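Local coordinates for protein copper chaperone PCu(A)C (Methylosinus trichosporium OB3b, PDB 6P1F) that binds copper through a histidine brace, as the PCuAC domain of PmoF2, and probably acts as a copper chaperone in this methane-oxidizing bacterium, at residues K9-W14 with Y28-N33; E22-L27 with E85-S90; D36-L41 with L69-R74; N93-A98 with A115-P120. All blocks are in the same frame, centred on the assembly; numbering follows the deposited sequence.

Contact 1: residues K9-W14 with Y28-N33; sequences KIEHPW and YMLVVN
Lys9 and Val32 form one rung of an antiparallel beta hairpin, strands 8-16 and 24-33, whose ladder is broken by a beta bulge between Glu11 and Trp14. Val32 N donates a hydrogen bond to Lys9 O at 2.9 Å and Lys9 N donates to Val32 O, while the long lysine chain leaves the pair to reach a salt bridge with Glu2. Ile10 turns to the opposite, buried face. There its CG2 lies 3.8 Å from Met29 SD, the two side chains running side by side, and both also meet Leu103; a branched and a flexible apolar side chain suit this buried face. Glu11, back on the Lys9 face, bonds through N to Leu30 O at 2.8 Å. Its CB and CG lie alongside Leu30 CB and CD2 before the chain bends (chi2 -81°). His12, a copper ligand in another structure of this protein, sits in the bulge with a positive phi, and Pro13 follows, resting CB 3.9 Å from Met29 CB. Trp14 N and O both bond to the backbone of Tyr28. Trp14 CG stands between the backbone N and the carbonyl carbon (chi1 63°), on the Tyr28 side of the sheet. The two rings are inclined at 38°, and Tyr28 OH is held by Gln26. Tyr28 CB lies over the five-membered ring in a CH-pi contact, and one indole face takes Tyr28 CD2, 3.4 Å from Trp14 CZ2.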
loop_
_atom_site.group_PDB
_atom_site.type_symbol
_atom_site.label_atom_id
_atom_site.label_comp_id
_atom_site.label_asym_id
_atom_site.label_seq_id
_atom_site.Cartn_x
_atom_site.Cartn_y
_atom_site.Cartn_z
ATOM N N LYS A 9 -1.914 11.487 -4.110
ATOM C CA LYS A 9 -3.011 10.679 -4.615
ATOM C C LYS A 9 -2.647 9.248 -4.446
ATOM O O LYS A 9 -1.491 8.884 -4.604
ATOM C CB LYS A 9 -3.300 10.937 -6.108
ATOM C CG LYS A 9 -4.001 12.268 -6.318
ATOM C CD LYS A 9 -4.658 12.345 -7.713
ATOM C CE LYS A 9 -5.554 13.582 -7.795
ATOM N NZ LYS A 9 -6.474 13.553 -8.981
ATOM N N ILE A 10 -3.638 8.419 -4.169
ATOM C CA ILE A 10 -3.427 6.977 -4.113
ATOM C C ILE A 10 -4.421 6.381 -5.093
ATOM O O ILE A 10 -5.620 6.606 -4.963
ATOM C CB ILE A 10 -3.650 6.415 -2.695
ATOM C CG1 ILE A 10 -2.715 7.103 -1.669
ATOM C CG2 ILE A 10 -3.439 4.895 -2.681
ATOM C CD1 ILE A 10 -3.378 8.283 -0.890
ATOM N N GLU A 11 -3.930 5.630 -6.077
ATOM C CA GLU A 11 -4.814 5.117 -7.131
ATOM C C GLU A 11 -4.952 3.617 -7.029
ATOM O O GLU A 11 -3.946 2.908 -6.945
ATOM C CB GLU A 11 -4.264 5.461 -8.522
ATOM C CG GLU A 11 -3.989 6.951 -8.736
ATOM C CD GLU A 11 -5.230 7.762 -9.094
ATOM O OE1 GLU A 11 -6.359 7.203 -9.176
ATOM O OE2 GLU A 11 -5.052 8.982 -9.311
ATOM N N HIS A 12 -6.198 3.159 -7.078
ATOM C CA HIS A 12 -6.564 1.736 -7.191
ATOM C C HIS A 12 -5.790 0.782 -6.264
ATOM O O HIS A 12 -5.195 -0.199 -6.721
ATOM C CB HIS A 12 -6.411 1.272 -8.646
ATOM C CG HIS A 12 -7.305 2.006 -9.599
ATOM N ND1 HIS A 12 -8.455 1.450 -10.126
ATOM C CD2 HIS A 12 -7.234 3.260 -10.100
ATOM C CE1 HIS A 12 -9.036 2.322 -10.928
ATOM N NE2 HIS A 12 -8.315 3.430 -10.932
ATOM N N PRO A 13 -5.789 1.070 -4.961
ATOM C CA PRO A 13 -5.135 0.119 -4.050
ATOM C C PRO A 13 -5.835 -1.228 -4.050
ATOM O O PRO A 13 -7.078 -1.328 -3.995
ATOM C CB PRO A 13 -5.245 0.802 -2.686
ATOM C CG PRO A 13 -6.490 1.726 -2.817
ATOM C CD PRO A 13 -6.431 2.191 -4.237
ATOM N N TRP A 14 -5.042 -2.294 -4.120
ATOM C CA TRP A 14 -5.627 -3.620 -4.045
ATOM C C TRP A 14 -4.612 -4.563 -3.433
ATOM O O TRP A 14 -3.427 -4.252 -3.414
ATOM C CB TRP A 14 -6.046 -4.135 -5.439
ATOM C CG TRP A 14 -4.926 -4.323 -6.441
ATOM C CD1 TRP A 14 -4.319 -3.358 -7.194
ATOM C CD2 TRP A 14 -4.286 -5.563 -6.784
ATOM N NE1 TRP A 14 -3.320 -3.925 -7.981
ATOM C CE2 TRP A 14 -3.311 -5.277 -7.764
ATOM C CE3 TRP A 14 -4.465 -6.894 -6.363
ATOM C CZ2 TRP A 14 -2.511 -6.286 -8.349
ATOM C CZ3 TRP A 14 -3.663 -7.893 -6.942
ATOM C CH2 TRP A 14 -2.701 -7.574 -7.907
ATOM N N TYR A 28 -0.775 -3.535 -3.461
ATOM C CA TYR A 28 -0.255 -2.748 -4.548
ATOM C C TYR A 28 -1.069 -1.486 -4.727
ATOM O O TYR A 28 -2.282 -1.550 -4.742
ATOM C CB TYR A 28 -0.295 -3.547 -5.853
ATOM C CG TYR A 28 0.203 -4.960 -5.713
ATOM C CD1 TYR A 28 1.568 -5.246 -5.781
ATOM C CD2 TYR A 28 -0.689 -5.995 -5.489
ATOM C CE1 TYR A 28 2.010 -6.557 -5.659
ATOM C CE2 TYR A 28 -0.262 -7.295 -5.379
ATOM C CZ TYR A 28 1.102 -7.565 -5.469
ATOM O OH TYR A 28 1.584 -8.849 -5.361
ATOM N N MET A 29 -0.415 -0.341 -4.801
ATOM C CA MET A 29 -1.135 0.900 -5.044
ATOM C C MET A 29 -0.224 1.856 -5.770
ATOM O O MET A 29 0.986 1.839 -5.571
ATOM C CB MET A 29 -1.598 1.532 -3.728
ATOM C CG MET A 29 -0.450 1.783 -2.734
ATOM S SD MET A 29 -1.127 2.305 -1.114
ATOM C CE MET A 29 0.381 2.326 -0.114
ATOM N N LEU A 30 -0.809 2.711 -6.596
ATOM C CA LEU A 30 -0.048 3.770 -7.242
ATOM C C LEU A 30 -0.055 4.967 -6.324
ATOM O O LEU A 30 -1.136 5.457 -5.973
ATOM C CB LEU A 30 -0.696 4.094 -8.601
ATOM C CG LEU A 30 -0.266 5.374 -9.320
ATOM C CD1 LEU A 30 1.233 5.433 -9.509
ATOM C CD2 LEU A 30 -0.960 5.351 -10.677
ATOM N N VAL A 31 1.122 5.401 -5.876
ATOM C CA VAL A 31 1.193 6.568 -4.994
ATOM C C VAL A 31 1.796 7.729 -5.756
ATOM O O VAL A 31 2.860 7.598 -6.366
ATOM C CB VAL A 31 2.064 6.269 -3.763
ATOM C CG1 VAL A 31 2.117 7.492 -2.831
ATOM C CG2 VAL A 31 1.542 5.044 -3.015
ATOM N N VAL A 32 1.139 8.877 -5.726
ATOM C CA VAL A 32 1.632 9.992 -6.511
ATOM C C VAL A 32 1.832 11.198 -5.611
ATOM O O VAL A 32 0.952 11.546 -4.830
ATOM C CB VAL A 32 0.653 10.366 -7.654
ATOM C CG1 VAL A 32 1.133 11.599 -8.350
ATOM C CG2 VAL A 32 0.497 9.202 -8.657
ATOM N N ASN A 33 3.028 11.778 -5.640
ATOM C CA ASN A 33 3.228 13.049 -4.947
ATOM C C ASN A 33 3.281 14.169 -5.965
ATOM O O ASN A 33 4.265 14.298 -6.704
ATOM C CB ASN A 33 4.522 13.027 -4.115
ATOM C CG ASN A 33 4.756 14.354 -3.397
ATOM O OD1 ASN A 33 3.813 15.106 -3.147
ATOM N ND2 ASN A 33 6.016 14.627 -3.005
#

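Contact 2: residues E22-L27 with E85-S90; sequences ETRAQL and ELVDIS
Glu85 reaches across an antiparallel strand pair, 24-33 with 73-89, to meet Arg24: its OE1 lies 2.8 Å from Arg24 NH1 in a salt bridge that pairs opposite charges, the carboxylate and guanidinium planes turned 53° apart. Glu85 is a zinc ligand in another structure of this protein; no metal is bound here. Leu86 pairs with Ala25 on the other face. Leu86 N bonds to Ala25 O at 2.8 Å, and the return bond from Ala25 N to Leu86 O is longer; the small alanine leaves the leucine to pack inward on Phe49, Val52 and Leu15. Val87 rises beside Arg24 and puts CG2 under one face of the guanidinium, 3.7 Å from its plane, an apolar support for a flat cation. At Asp88 the chain turns a corner with both backbone angles positive. A water accepts the N-H of Asp88, donates to Asp88 OD1 and bonds to Thr23 OG1, while OD2 is engaged by Arg50. Beyond the corner Ile89 N bonds to Thr23 O in a nearly straight line (177°). Ile89 points toward segment 22-27, where its CD1 touches Ala25 CB at 3.6 Å.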
loop_
_atom_site.group_PDB
_atom_site.type_symbol
_atom_site.label_atom_id
_atom_site.label_comp_id
_atom_site.label_asym_id
_atom_site.label_seq_id
_atom_site.Cartn_x
_atom_site.Cartn_y
_atom_site.Cartn_z
ATOM N N GLU A 22 -2.043 -18.761 5.584
ATOM C CA GLU A 22 -0.924 -17.815 5.670
ATOM C C GLU A 22 -1.304 -16.467 6.290
ATOM O O GLU A 22 -2.480 -16.100 6.330
ATOM C CB GLU A 22 -0.320 -17.591 4.288
ATOM C CG GLU A 22 0.055 -18.930 3.667
ATOM C CD GLU A 22 1.106 -18.845 2.585
ATOM O OE1 GLU A 22 1.593 -17.731 2.301
ATOM O OE2 GLU A 22 1.423 -19.917 2.000
ATOM N N THR A 23 -0.284 -15.763 6.772
ATOM C CA THR A 23 -0.487 -14.507 7.494
ATOM C C THR A 23 0.247 -13.333 6.834
ATOM O O THR A 23 0.400 -12.308 7.461
ATOM C CB THR A 23 0.009 -14.624 8.947
ATOM O OG1 THR A 23 1.425 -14.859 8.924
ATOM C CG2 THR A 23 -0.692 -15.778 9.666
ATOM N N ARG A 24 0.706 -13.475 5.584
ATOM C CA ARG A 24 1.325 -12.364 4.858
ATOM C C ARG A 24 0.605 -12.194 3.543
ATOM O O ARG A 24 0.087 -13.164 3.007
ATOM C CB ARG A 24 2.802 -12.614 4.559
ATOM C CG ARG A 24 3.741 -12.277 5.664
ATOM C CD ARG A 24 5.187 -12.465 5.221
ATOM N NE ARG A 24 6.090 -12.030 6.281
ATOM C CZ ARG A 24 6.977 -11.055 6.151
ATOM N NH1 ARG A 24 7.110 -10.424 4.990
ATOM N NH2 ARG A 24 7.732 -10.719 7.178
ATOM N N ALA A 25 0.575 -10.980 3.023
ATOM C CA ALA A 25 -0.037 -10.778 1.706
ATOM C C ALA A 25 0.567 -9.543 1.080
ATOM O O ALA A 25 1.140 -8.710 1.786
ATOM C CB ALA A 25 -1.563 -10.633 1.841
ATOM N N GLN A 26 0.455 -9.413 -0.236
ATOM C CA GLN A 26 1.037 -8.257 -0.912
ATOM C C GLN A 26 -0.048 -7.290 -1.304
ATOM O O GLN A 26 -1.107 -7.691 -1.743
ATOM C CB GLN A 26 1.830 -8.681 -2.126
ATOM C CG GLN A 26 3.045 -9.503 -1.737
ATOM C CD GLN A 26 4.079 -9.607 -2.835
ATOM O OE1 GLN A 26 3.862 -9.191 -3.985
ATOM N NE2 GLN A 26 5.241 -10.167 -2.478
ATOM N N LEU A 27 0.247 -6.009 -1.106
ATOM C CA LEU A 27 -0.645 -4.919 -1.449
ATOM C C LEU A 27 0.026 -4.058 -2.525
ATOM O O LEU A 27 1.228 -3.883 -2.527
ATOM C CB LEU A 27 -0.968 -4.089 -0.211
ATOM C CG LEU A 27 -1.835 -2.842 -0.432
ATOM C CD1 LEU A 27 -2.846 -2.628 0.709
ATOM C CD2 LEU A 27 -0.952 -1.648 -0.645
ATOM N N GLU A 85 4.394 -5.445 1.600
ATOM C CA GLU A 85 4.043 -6.686 2.272
ATOM C C GLU A 85 3.283 -6.365 3.551
ATOM O O GLU A 85 3.731 -5.550 4.348
ATOM C CB GLU A 85 5.286 -7.516 2.595
ATOM C CG GLU A 85 5.780 -8.302 1.414
ATOM C CD GLU A 85 6.154 -9.710 1.802
ATOM O OE1 GLU A 85 7.309 -9.894 2.232
ATOM O OE2 GLU A 85 5.289 -10.616 1.692
ATOM N N LEU A 86 2.100 -6.956 3.700
ATOM C CA LEU A 86 1.317 -6.873 4.940
ATOM C C LEU A 86 1.723 -8.037 5.812
ATOM O O LEU A 86 1.651 -9.184 5.378
ATOM C CB LEU A 86 -0.181 -6.942 4.641
ATOM C CG LEU A 86 -0.637 -5.957 3.562
ATOM C CD1 LEU A 86 -2.160 -6.101 3.305
ATOM C CD2 LEU A 86 -0.249 -4.531 3.916
ATOM N N VAL A 87 2.174 -7.735 7.019
ATOM C CA VAL A 87 2.842 -8.700 7.870
ATOM C C VAL A 87 1.995 -9.017 9.095
ATOM O O VAL A 87 1.499 -8.089 9.745
ATOM C CB VAL A 87 4.208 -8.135 8.326
ATOM C CG1 VAL A 87 4.930 -9.110 9.280
ATOM C CG2 VAL A 87 5.078 -7.809 7.108
ATOM N N ASP A 88 1.894 -10.304 9.422
ATOM C CA ASP A 88 1.134 -10.787 10.590
ATOM C C ASP A 88 -0.317 -10.353 10.514
ATOM O O ASP A 88 -0.844 -9.678 11.388
ATOM C CB ASP A 88 1.798 -10.330 11.903
ATOM C CG ASP A 88 3.184 -10.935 12.094
ATOM O OD1 ASP A 88 3.504 -11.960 11.447
ATOM O OD2 ASP A 88 3.957 -10.397 12.902
ATOM N N ILE A 89 -0.967 -10.812 9.451
ATOM C CA ILE A 89 -2.378 -10.581 9.237
ATOM C C ILE A 89 -3.208 -11.379 10.236
ATOM O O ILE A 89 -3.048 -12.597 10.337
ATOM C CB ILE A 89 -2.758 -10.942 7.809
ATOM C CG1 ILE A 89 -2.057 -10.008 6.802
ATOM C CG2 ILE A 89 -4.265 -10.928 7.634
ATOM C CD1 ILE A 89 -2.095 -10.566 5.365
ATOM N N SER A 90 -4.091 -10.710 10.977
ATOM C CA SER A 90 -4.952 -11.451 11.899
ATOM C C SER A 90 -6.322 -11.697 11.284
ATOM O O SER A 90 -6.988 -12.677 11.614
ATOM C CB SER A 90 -5.070 -10.725 13.241
ATOM O OG SER A 90 -5.309 -9.347 13.041
HETATM O O HOH W 1 3.407 -12.813 8.912
#

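Contact 3: residues D36-L41 with L69-R74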
loop_
_atom_site.group_PDB
_atom_site.type_symbol
_atom_site.label_atom_id
_atom_site.label_comp_id
_atom_site.label_asym_id
_atom_site.label_seq_id
_atom_site.Cartn_x
_atom_site.Cartn_y
_atom_site.Cartn_z
ATOM N N ASP A 36 5.629 20.088 -4.961
ATOM C CA ASP A 36 6.969 20.549 -5.305
ATOM C C ASP A 36 7.962 20.281 -4.198
ATOM O O ASP A 36 9.092 20.753 -4.276
ATOM C CB ASP A 36 6.985 22.066 -5.528
ATOM C CG ASP A 36 6.341 22.473 -6.800
ATOM O OD1 ASP A 36 6.112 21.579 -7.639
ATOM O OD2 ASP A 36 6.081 23.689 -6.957
ATOM N N ARG A 37 7.499 19.625 -3.139
ATOM C CA ARG A 37 8.307 19.314 -1.949
ATOM C C ARG A 37 8.113 17.829 -1.685
ATOM O O ARG A 37 7.119 17.250 -2.118
ATOM C CB ARG A 37 7.871 20.129 -0.722
ATOM C CG ARG A 37 7.551 21.595 -0.993
ATOM C CD ARG A 37 8.589 22.522 -0.370
ATOM N NE ARG A 37 8.609 22.437 1.089
ATOM C CZ ARG A 37 9.706 22.562 1.833
ATOM N NH1 ARG A 37 10.888 22.775 1.256
ATOM N NH2 ARG A 37 9.625 22.466 3.156
ATOM N N PRO A 38 9.078 17.187 -1.016
ATOM C CA PRO A 38 8.927 15.756 -0.815
ATOM C C PRO A 38 7.892 15.460 0.262
ATOM O O PRO A 38 7.473 16.340 1.016
ATOM C CB PRO A 38 10.338 15.301 -0.353
ATOM C CG PRO A 38 10.935 16.540 0.243
ATOM C CD PRO A 38 10.389 17.695 -0.565
ATOM N N ASP A 39 7.436 14.219 0.287
ATOM C CA ASP A 39 6.581 13.762 1.365
ATOM C C ASP A 39 7.121 12.389 1.793
ATOM O O ASP A 39 8.080 11.886 1.221
ATOM C CB ASP A 39 5.096 13.657 0.924
ATOM C CG ASP A 39 4.117 13.832 2.081
ATOM O OD1 ASP A 39 4.433 13.483 3.227
ATOM O OD2 ASP A 39 2.981 14.299 1.825
ATOM N N ARG A 40 6.510 11.802 2.807
ATOM C CA ARG A 40 6.927 10.467 3.266
ATOM C C ARG A 40 5.712 9.731 3.747
ATOM O O ARG A 40 4.980 10.247 4.566
ATOM C CB ARG A 40 7.955 10.570 4.411
ATOM C CG ARG A 40 8.666 9.235 4.712
ATOM C CD ARG A 40 9.686 9.396 5.856
ATOM N NE ARG A 40 10.112 10.785 5.911
ATOM C CZ ARG A 40 11.273 11.228 5.455
ATOM N NH1 ARG A 40 12.170 10.373 4.965
ATOM N NH2 ARG A 40 11.545 12.521 5.527
ATOM N N LEU A 41 5.510 8.520 3.221
ATOM C CA LEU A 41 4.483 7.630 3.744
ATOM C C LEU A 41 5.061 6.949 4.955
ATOM O O LEU A 41 5.946 6.104 4.809
ATOM C CB LEU A 41 4.075 6.611 2.682
ATOM C CG LEU A 41 3.076 5.557 3.179
ATOM C CD1 LEU A 41 1.854 6.127 3.802
ATOM C CD2 LEU A 41 2.693 4.651 2.017
ATOM N N LEU A 69 8.972 10.028 -0.693
ATOM C CA LEU A 69 8.451 10.443 -1.977
ATOM C C LEU A 69 9.020 11.773 -2.420
ATOM O O LEU A 69 8.619 12.795 -1.883
ATOM C CB LEU A 69 6.938 10.595 -1.863
ATOM C CG LEU A 69 6.271 9.319 -1.370
ATOM C CD1 LEU A 69 4.912 9.650 -0.759
ATOM C CD2 LEU A 69 6.121 8.423 -2.588
ATOM N N PRO A 70 9.939 11.778 -3.391
ATOM C CA PRO A 70 10.487 13.023 -3.939
ATOM C C PRO A 70 9.371 13.904 -4.484
ATOM O O PRO A 70 8.286 13.385 -4.779
ATOM C CB PRO A 70 11.394 12.550 -5.077
ATOM C CG PRO A 70 11.763 11.172 -4.713
ATOM C CD PRO A 70 10.624 10.584 -3.922
ATOM N N PRO A 71 9.647 15.193 -4.651
ATOM C CA PRO A 71 8.683 16.061 -5.335
ATOM C C PRO A 71 8.356 15.494 -6.718
ATOM O O PRO A 71 9.220 14.907 -7.368
ATOM C CB PRO A 71 9.423 17.392 -5.467
ATOM C CG PRO A 71 10.577 17.309 -4.521
ATOM C CD PRO A 71 10.924 15.868 -4.357
ATOM N N LEU A 72 7.107 15.675 -7.151
ATOM C CA LEU A 72 6.694 15.354 -8.522
ATOM C C LEU A 72 7.101 13.951 -8.922
ATOM O O LEU A 72 7.740 13.752 -9.963
ATOM C CB LEU A 72 7.282 16.357 -9.503
ATOM C CG LEU A 72 7.017 17.824 -9.164
ATOM C CD1 LEU A 72 7.607 18.696 -10.256
ATOM C CD2 LEU A 72 5.527 18.044 -9.079
ATOM N N SER A 73 6.758 12.988 -8.072
ATOM C CA SER A 73 7.153 11.598 -8.280
ATOM C C SER A 73 6.007 10.663 -8.040
ATOM O O SER A 73 4.923 11.045 -7.548
ATOM C CB SER A 73 8.323 11.190 -7.349
ATOM O OG SER A 73 7.866 11.056 -6.017
ATOM N N ARG A 74 6.231 9.414 -8.430
ATOM C CA ARG A 74 5.248 8.382 -8.171
ATOM C C ARG A 74 5.935 7.064 -7.864
ATOM O O ARG A 74 7.099 6.821 -8.241
ATOM C CB ARG A 74 4.315 8.230 -9.358
ATOM C CG ARG A 74 5.011 7.663 -10.577
ATOM C CD ARG A 74 3.990 7.348 -11.663
ATOM N NE ARG A 74 3.155 8.521 -11.902
ATOM C CZ ARG A 74 1.962 8.503 -12.499
ATOM N NH1 ARG A 74 1.437 7.347 -12.904
ATOM N NH2 ARG A 74 1.289 9.636 -12.646
#
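A short antiparallel pairing at one end of the beta domain joins Asp39, in strand 39-45, to Leu69, in strand 67-69. The pair is hydrogen-bonded in both directions: Asp39 N to Leu69 O at 2.9 Å, and Leu69 N to Asp39 O at 2.8 Å, the second donor tilted 33° from the carbonyl plane. Leu69 packs its CB against that same carbonyl and runs CD1 toward Leu41 N, while its apolar side chain also meets Phe105 and Ile8. The carboxylate of Asp39 is buried yet well supplied: OD1 accepts the N-H of Arg40 at 2.7 Å and that of Lys107, and OD2 that of Ala108, so an acid suits a place ringed by backbone donors. Next to the pair, Pro38 and Pro71 lie side by side, Pro38 CD 4.0 Å from Pro71 CG. Their stiffness fits one chain entering a strand and another that has just left one. Pro71 also points at the other segment, setting CB 3.5 Å from Asp36 C, and Leu72 lays CD2 3.9 Å from Asp36 OD1. Ser73 OG donates to Pro70 O at 2.7 Å. Asn33 ND2 bonds to Pro70 O and Arg37 O and so ties both segments to strand 24-33. Leu72, with phi and psi both near +51°, and Ser73 face Asn33 together: the left-handed first residue is the hallmark of a G1 beta bulge.

Contact 4: residues N93-A98 with A115-P120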
loop_
_atom_site.group_PDB
_atom_site.type_symbol
_atom_site.label_atom_id
_atom_site.label_comp_id
_atom_site.label_asym_id
_atom_site.label_seq_id
_atom_site.Cartn_x
_atom_site.Cartn_y
_atom_site.Cartn_z
ATOM N N ASN A 93 -10.852 -9.451 4.986
ATOM C CA ASN A 93 -12.150 -9.640 4.383
ATOM C C ASN A 93 -12.049 -10.572 3.167
ATOM O O ASN A 93 -10.955 -10.789 2.610
ATOM C CB ASN A 93 -12.758 -8.258 4.019
ATOM C CG ASN A 93 -13.339 -7.537 5.225
ATOM O OD1 ASN A 93 -13.764 -8.174 6.187
ATOM N ND2 ASN A 93 -13.345 -6.195 5.191
ATOM N N PRO A 94 -13.184 -11.139 2.732
ATOM C CA PRO A 94 -13.202 -12.025 1.574
ATOM C C PRO A 94 -12.774 -11.354 0.296
ATOM O O PRO A 94 -12.851 -10.124 0.154
ATOM C CB PRO A 94 -14.683 -12.428 1.450
ATOM C CG PRO A 94 -15.248 -12.232 2.779
ATOM C CD PRO A 94 -14.493 -11.103 3.418
ATOM N N VAL A 95 -12.381 -12.182 -0.655
ATOM C CA VAL A 95 -12.128 -11.729 -2.002
ATOM C C VAL A 95 -13.389 -11.064 -2.527
ATOM O O VAL A 95 -14.494 -11.611 -2.370
ATOM C CB VAL A 95 -11.741 -12.892 -2.921
ATOM C CG1 VAL A 95 -11.702 -12.449 -4.348
ATOM C CG2 VAL A 95 -10.359 -13.448 -2.502
ATOM N N GLY A 96 -13.221 -9.900 -3.137
ATOM C CA GLY A 96 -14.338 -9.134 -3.672
ATOM C C GLY A 96 -14.699 -7.977 -2.767
ATOM O O GLY A 96 -15.421 -7.052 -3.180
ATOM N N TRP A 97 -14.209 -8.013 -1.530
ATOM C CA TRP A 97 -14.488 -6.962 -0.567
ATOM C C TRP A 97 -13.276 -6.016 -0.539
ATOM O O TRP A 97 -12.453 -6.066 -1.437
ATOM C CB TRP A 97 -14.751 -7.529 0.831
ATOM C CG TRP A 97 -15.974 -8.492 0.945
ATOM C CD1 TRP A 97 -16.439 -9.354 -0.009
ATOM C CD2 TRP A 97 -16.831 -8.633 2.066
ATOM N NE1 TRP A 97 -17.538 -10.034 0.464
ATOM C CE2 TRP A 97 -17.794 -9.610 1.741
ATOM C CE3 TRP A 97 -16.883 -8.027 3.319
ATOM C CZ2 TRP A 97 -18.788 -9.997 2.626
ATOM C CZ3 TRP A 97 -17.853 -8.432 4.201
ATOM C CH2 TRP A 97 -18.798 -9.402 3.849
ATOM N N ALA A 98 -13.195 -5.190 0.488
ATOM C CA ALA A 98 -12.057 -4.289 0.634
ATOM C C ALA A 98 -11.576 -4.345 2.051
ATOM O O ALA A 98 -12.312 -4.728 2.955
ATOM C CB ALA A 98 -12.419 -2.834 0.231
ATOM N N ALA A 115 -8.674 -0.962 0.356
ATOM C CA ALA A 115 -7.914 -1.675 -0.649
ATOM C C ALA A 115 -8.702 -2.890 -1.102
ATOM O O ALA A 115 -9.120 -3.685 -0.255
ATOM C CB ALA A 115 -6.554 -2.093 -0.058
ATOM N N ALA A 116 -8.914 -3.014 -2.410
ATOM C CA ALA A 116 -9.726 -4.116 -2.940
ATOM C C ALA A 116 -9.053 -5.446 -2.613
ATOM O O ALA A 116 -7.875 -5.610 -2.923
ATOM C CB ALA A 116 -9.891 -3.981 -4.449
ATOM N N VAL A 117 -9.796 -6.395 -2.043
ATOM C CA VAL A 117 -9.229 -7.731 -1.800
ATOM C C VAL A 117 -9.414 -8.565 -3.051
ATOM O O VAL A 117 -10.555 -8.812 -3.445
ATOM C CB VAL A 117 -9.900 -8.433 -0.611
ATOM C CG1 VAL A 117 -9.294 -9.830 -0.415
ATOM C CG2 VAL A 117 -9.797 -7.598 0.657
ATOM N N GLU A 118 -8.318 -8.968 -3.699
ATOM C CA GLU A 118 -8.386 -9.760 -4.926
ATOM C C GLU A 118 -7.944 -11.191 -4.648
ATOM O O GLU A 118 -7.511 -11.482 -3.549
ATOM C CB GLU A 118 -7.524 -9.137 -6.018
ATOM C CG GLU A 118 -7.986 -7.733 -6.438
ATOM C CD GLU A 118 -9.331 -7.725 -7.152
ATOM O OE1 GLU A 118 -9.556 -8.613 -7.991
ATOM O OE2 GLU A 118 -10.150 -6.824 -6.867
ATOM N N ALA A 119 -8.055 -12.067 -5.649
ATOM C CA ALA A 119 -7.679 -13.469 -5.512
ATOM C C ALA A 119 -6.229 -13.565 -5.079
ATOM O O ALA A 119 -5.430 -12.705 -5.441
ATOM C CB ALA A 119 -7.888 -14.190 -6.823
ATOM N N PRO A 120 -5.878 -14.631 -4.340
ATOM C CA PRO A 120 -4.483 -14.743 -3.883
ATOM C C PRO A 120 -3.480 -14.713 -5.027
ATOM O O PRO A 120 -2.337 -14.308 -4.798
ATOM C CB PRO A 120 -4.452 -16.101 -3.159
ATOM C CG PRO A 120 -5.859 -16.301 -2.687
ATOM C CD PRO A 120 -6.739 -15.689 -3.774
HETATM O O HOH W 2 -12.270 -6.630 -4.534
#
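Val117 points toward loop 93-98 and is wrapped by its carbonyls: CB lies 3.5 Å from Pro94 O, while CG1, anti to the backbone N (chi1 179°), meets Asn93 O and CG2 turns to Trp97 O. A compact branched residue fits among these carbonyls. Val95 comes the other way, from the loop onto the strand, laying CG2 3.6 Å from Glu118 O, so the two valines pass each other with their methyl groups 4.3 Å apart, Val95 CG2 to Val117 CG1. What carries Val95 there is a type II beta turn, Pro94 to Trp97, closed by Trp97 N on Pro94 O. Gly96 holds the third place, where its positive phi would press a CB against the preceding carbonyl. The turn leads into strand 98-105, which pairs antiparallel with strand 109-118, the join being made by Gly96 N to Val117 O, almost straight at 179°, and Val117 N to Trp97 O at 2.7 Å. Ala98 faces Ala116 as a non-hydrogen-bonded pair, and its CB rests 3.4 Å from Ala115 O; alanine's small side chain suits strands this close (Ala98 CA to Ala116 CA 4.3 Å). Trp97 leans away from the strand, with Pro94 CD over one face of its indole. Asn93 bonds within its own loop: ND2 donates to Ala98 O at 2.9 Å, with the acceptor lying in the amide plane.

Overall arrangement
All four contacts belong to one mixed, curled beta sheet in a chain without helices. Contacts 1 and 2 use successive parts of strand 24-33, which runs between strands 8-16 and 73-89; their centres are about 18 Å apart. Contact 3 is nested along the chain within the loop closed by contact 2 and sits at the other side of the chain's centre, about 26 Å from contact 2 between centres, yet Asn33 links it to contact 1. Contact 4 comes last, its centre about 29 Å from that of contact 3, and touches contact 1 where Pro13 O meets Ala116 N. His12 and Glu85, copper and zinc ligands in other structures of this protein, thus stand on strands that a common neighbour, 24-33, connects.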